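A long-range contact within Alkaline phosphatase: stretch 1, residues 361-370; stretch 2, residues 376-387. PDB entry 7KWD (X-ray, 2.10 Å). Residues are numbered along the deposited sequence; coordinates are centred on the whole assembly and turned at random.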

# COMPACT_ATOMS: atom_id res chain seq x y z
N GLU A 361 11.72 -9.15 34.34
CA GLU A 361 12.91 -8.34 34.56
C GLU A 361 13.56 -8.02 33.22
O GLU A 361 13.51 -8.82 32.29
CB GLU A 361 13.89 -9.08 35.46
CG GLU A 361 14.83 -8.18 36.24
CD GLU A 361 14.24 -7.71 37.56
OE1 GLU A 361 12.99 -7.72 37.70
OE2 GLU A 361 15.01 -7.31 38.46
N ALA A 362 14.18 -6.85 33.14
CA ALA A 362 14.91 -6.45 31.95
C ALA A 362 15.79 -7.56 31.40
O ALA A 362 15.89 -7.77 30.19
CB ALA A 362 15.79 -5.24 32.26
N SER A 363 16.45 -8.28 32.29
CA SER A 363 17.31 -9.35 31.82
C SER A 363 16.50 -10.44 31.14
O SER A 363 17.00 -11.12 30.24
CB SER A 363 18.10 -9.91 32.99
OG SER A 363 17.37 -10.91 33.66
N GLN A 364 15.25 -10.65 31.57
CA GLN A 364 14.43 -11.69 30.96
C GLN A 364 13.90 -11.26 29.60
O GLN A 364 13.90 -12.05 28.65
CB GLN A 364 13.28 -12.06 31.90
CG GLN A 364 13.76 -12.46 33.30
CD GLN A 364 12.63 -12.65 34.29
OE1 GLN A 364 11.92 -11.70 34.64
NE2 GLN A 364 12.44 -13.89 34.73
N VAL A 365 13.45 -10.00 29.51
CA VAL A 365 13.12 -9.38 28.22
C VAL A 365 14.27 -9.57 27.24
O VAL A 365 14.11 -10.14 26.15
CB VAL A 365 12.82 -7.88 28.43
CG1 VAL A 365 12.85 -7.10 27.10
CG2 VAL A 365 11.48 -7.73 29.18
N LYS A 366 15.46 -9.11 27.63
CA LYS A 366 16.63 -9.20 26.77
C LYS A 366 16.83 -10.62 26.28
O LYS A 366 17.12 -10.85 25.09
CB LYS A 366 17.84 -8.66 27.53
CG LYS A 366 19.12 -8.60 26.75
CD LYS A 366 20.23 -7.78 27.47
CE LYS A 366 19.69 -6.56 28.22
NZ LYS A 366 20.70 -5.49 28.45
N GLU A 367 16.64 -11.60 27.15
CA GLU A 367 16.82 -12.98 26.72
C GLU A 367 15.72 -13.39 25.75
O GLU A 367 15.98 -14.13 24.79
CB GLU A 367 16.87 -13.91 27.92
CG GLU A 367 16.84 -15.39 27.59
CD GLU A 367 17.94 -15.85 26.65
OE1 GLU A 367 18.89 -15.07 26.36
OE2 GLU A 367 17.84 -17.01 26.19
N ALA A 368 14.48 -12.93 25.99
CA ALA A 368 13.37 -13.28 25.10
C ALA A 368 13.60 -12.75 23.69
O ALA A 368 13.45 -13.48 22.70
CB ALA A 368 12.06 -12.75 25.67
N PHE A 369 14.01 -11.49 23.57
CA PHE A 369 14.33 -10.93 22.27
C PHE A 369 15.49 -11.67 21.60
O PHE A 369 15.46 -11.89 20.37
CB PHE A 369 14.66 -9.45 22.40
CG PHE A 369 13.45 -8.58 22.35
CD1 PHE A 369 12.63 -8.46 23.45
CD2 PHE A 369 13.12 -7.87 21.19
CE1 PHE A 369 11.51 -7.65 23.41
CE2 PHE A 369 12.01 -7.06 21.15
CZ PHE A 369 11.19 -6.95 22.26
N ARG A 370 16.52 -12.04 22.37
CA ARG A 370 17.62 -12.82 21.82
C ARG A 370 17.12 -14.15 21.28
O ARG A 370 17.41 -14.52 20.14
CB ARG A 370 18.69 -13.05 22.90
CG ARG A 370 20.11 -13.42 22.40
CD ARG A 370 20.94 -14.16 23.49
NE ARG A 370 20.25 -15.37 23.96
CZ ARG A 370 20.09 -16.46 23.22
NH1 ARG A 370 20.60 -16.50 22.00
NH2 ARG A 370 19.43 -17.52 23.69
N ASP A 376 19.65 -8.30 19.93
CA ASP A 376 20.43 -8.02 21.14
C ASP A 376 20.07 -6.60 21.59
O ASP A 376 20.60 -5.62 21.07
CB ASP A 376 21.93 -8.15 20.89
CG ASP A 376 22.35 -9.59 20.63
OD1 ASP A 376 21.87 -10.49 21.37
OD2 ASP A 376 23.14 -9.82 19.69
N LEU A 377 19.15 -6.51 22.54
CA LEU A 377 18.66 -5.23 23.01
C LEU A 377 19.67 -4.54 23.93
O LEU A 377 20.35 -5.18 24.73
CB LEU A 377 17.36 -5.44 23.77
CG LEU A 377 16.08 -5.60 22.95
CD1 LEU A 377 14.89 -5.76 23.92
CD2 LEU A 377 15.86 -4.43 22.02
N GLU A 378 19.72 -3.22 23.82
CA GLU A 378 20.38 -2.40 24.80
C GLU A 378 19.55 -2.36 26.09
O GLU A 378 18.33 -2.57 26.09
CB GLU A 378 20.55 -0.97 24.27
CG GLU A 378 21.53 -0.82 23.12
CD GLU A 378 21.49 0.59 22.53
OE1 GLU A 378 21.22 1.53 23.30
OE2 GLU A 378 21.73 0.75 21.31
N ASP A 379 20.24 -2.04 27.20
CA ASP A 379 19.57 -1.88 28.48
C ASP A 379 18.37 -0.95 28.38
O ASP A 379 17.27 -1.28 28.84
CB ASP A 379 20.54 -1.32 29.54
CG ASP A 379 21.76 -2.18 29.72
OD1 ASP A 379 22.84 -1.61 29.96
OD2 ASP A 379 21.64 -3.42 29.63
N ALA A 380 18.55 0.24 27.80
CA ALA A 380 17.44 1.19 27.79
C ALA A 380 16.26 0.66 27.00
O ALA A 380 15.12 1.09 27.23
CB ALA A 380 17.88 2.54 27.23
N GLU A 381 16.51 -0.23 26.03
CA GLU A 381 15.42 -0.76 25.21
C GLU A 381 14.65 -1.81 25.99
O GLU A 381 13.42 -1.79 26.03
CB GLU A 381 15.99 -1.31 23.90
CG GLU A 381 16.62 -0.23 22.99
CD GLU A 381 17.37 -0.81 21.81
OE1 GLU A 381 17.96 -1.90 21.98
OE2 GLU A 381 17.38 -0.17 20.73
N ALA A 382 15.37 -2.72 26.65
CA ALA A 382 14.68 -3.71 27.47
C ALA A 382 13.88 -3.03 28.57
O ALA A 382 12.76 -3.46 28.88
CB ALA A 382 15.67 -4.71 28.05
N GLU A 383 14.42 -1.94 29.15
CA GLU A 383 13.71 -1.26 30.22
C GLU A 383 12.41 -0.66 29.71
O GLU A 383 11.40 -0.65 30.42
CB GLU A 383 14.56 -0.16 30.87
CG GLU A 383 15.96 -0.61 31.33
CD GLU A 383 16.03 -1.18 32.76
OE1 GLU A 383 15.15 -1.99 33.18
OE2 GLU A 383 17.00 -0.83 33.46
N ARG A 384 12.42 -0.13 28.49
CA ARG A 384 11.19 0.39 27.92
C ARG A 384 10.14 -0.71 27.85
O ARG A 384 8.96 -0.48 28.15
CB ARG A 384 11.45 0.96 26.54
CG ARG A 384 12.14 2.31 26.50
CD ARG A 384 12.13 2.76 25.05
NE ARG A 384 13.15 3.73 24.67
CZ ARG A 384 13.21 4.95 25.15
NH1 ARG A 384 12.32 5.34 26.06
NH2 ARG A 384 14.15 5.79 24.72
N VAL A 385 10.55 -1.90 27.43
CA VAL A 385 9.62 -3.02 27.37
C VAL A 385 9.09 -3.34 28.77
O VAL A 385 7.90 -3.64 28.95
CB VAL A 385 10.30 -4.25 26.74
CG1 VAL A 385 9.38 -5.43 26.78
CG2 VAL A 385 10.73 -3.98 25.29
N VAL A 386 9.97 -3.33 29.78
CA VAL A 386 9.52 -3.62 31.14
C VAL A 386 8.49 -2.59 31.56
O VAL A 386 7.41 -2.93 32.09
CB VAL A 386 10.71 -3.65 32.11
CG1 VAL A 386 10.22 -3.84 33.56
CG2 VAL A 386 11.68 -4.77 31.72
N ARG A 387 8.77 -1.31 31.29
CA ARG A 387 7.84 -0.27 31.70
C ARG A 387 6.51 -0.42 30.98
O ARG A 387 5.44 -0.22 31.56
CB ARG A 387 8.44 1.10 31.41
CG ARG A 387 9.62 1.38 32.31
CD ARG A 387 10.35 2.68 32.02
NE ARG A 387 9.58 3.90 32.28
CZ ARG A 387 8.92 4.21 33.40
NH1 ARG A 387 8.89 3.39 34.44
NH2 ARG A 387 8.28 5.38 33.50
O HOH W 1 18.32 -9.09 23.58

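Two helices that meet at a steep angle can touch closely only over a short patch, and the contact between residues 361-370 and 376-387 of this alkaline phosphatase illustrates how such a patch is filled. The helix axes approach to 8.5 Å with 106° between their N-to-C directions, and no direct hydrogen bond joins the two stretches. Packing, one salt bridge and one bridging water link them instead.

Lys366 covers the most surface in stretch 1. Its CA-to-CB bond points sideways, yet the extended chain, bent at chi3 (m), carries the ammonium group to the start of the second helix, where NZ forms a salt bridge with Asp379 OD2 at 2.6 Å. The aliphatic part passes Ala382, with Lys366 CE 4.4 Å from Ala382 CB. The same residue contributes its backbone: a water donates to Lys366 O at 2.6 Å and accepts from Leu377 N at 2.9 Å, joining two polar groups that do not bond directly.

Leu377, just before the second helix, is its counterpart in stretch 2 and points toward the first helix. Its CD1 lies over one face of the Phe369 ring, 3.6 Å from the ring centroid and 17° off the normal, a CH-pi contact. That methyl also meets Val365, with Leu377 CD1 4.0 Å from Val365 CG1, so one branch tip serves two neighbours a helical turn apart.

Val365 extends the apolar seam along the second helix. Its CG1 lies 3.8 Å from both Ala382 CB and Val385 CB, while Val365 CG2 is 3.9 Å from Val386 CG2. Close approach is easiest where side chains are small: the CA atoms of Ala362 and Ala382 are 5.3 Å apart, and Ala362 O rests 3.7 Å from Ala382 CB. The example shows apolar packing accompanied by a charged pair at its margin.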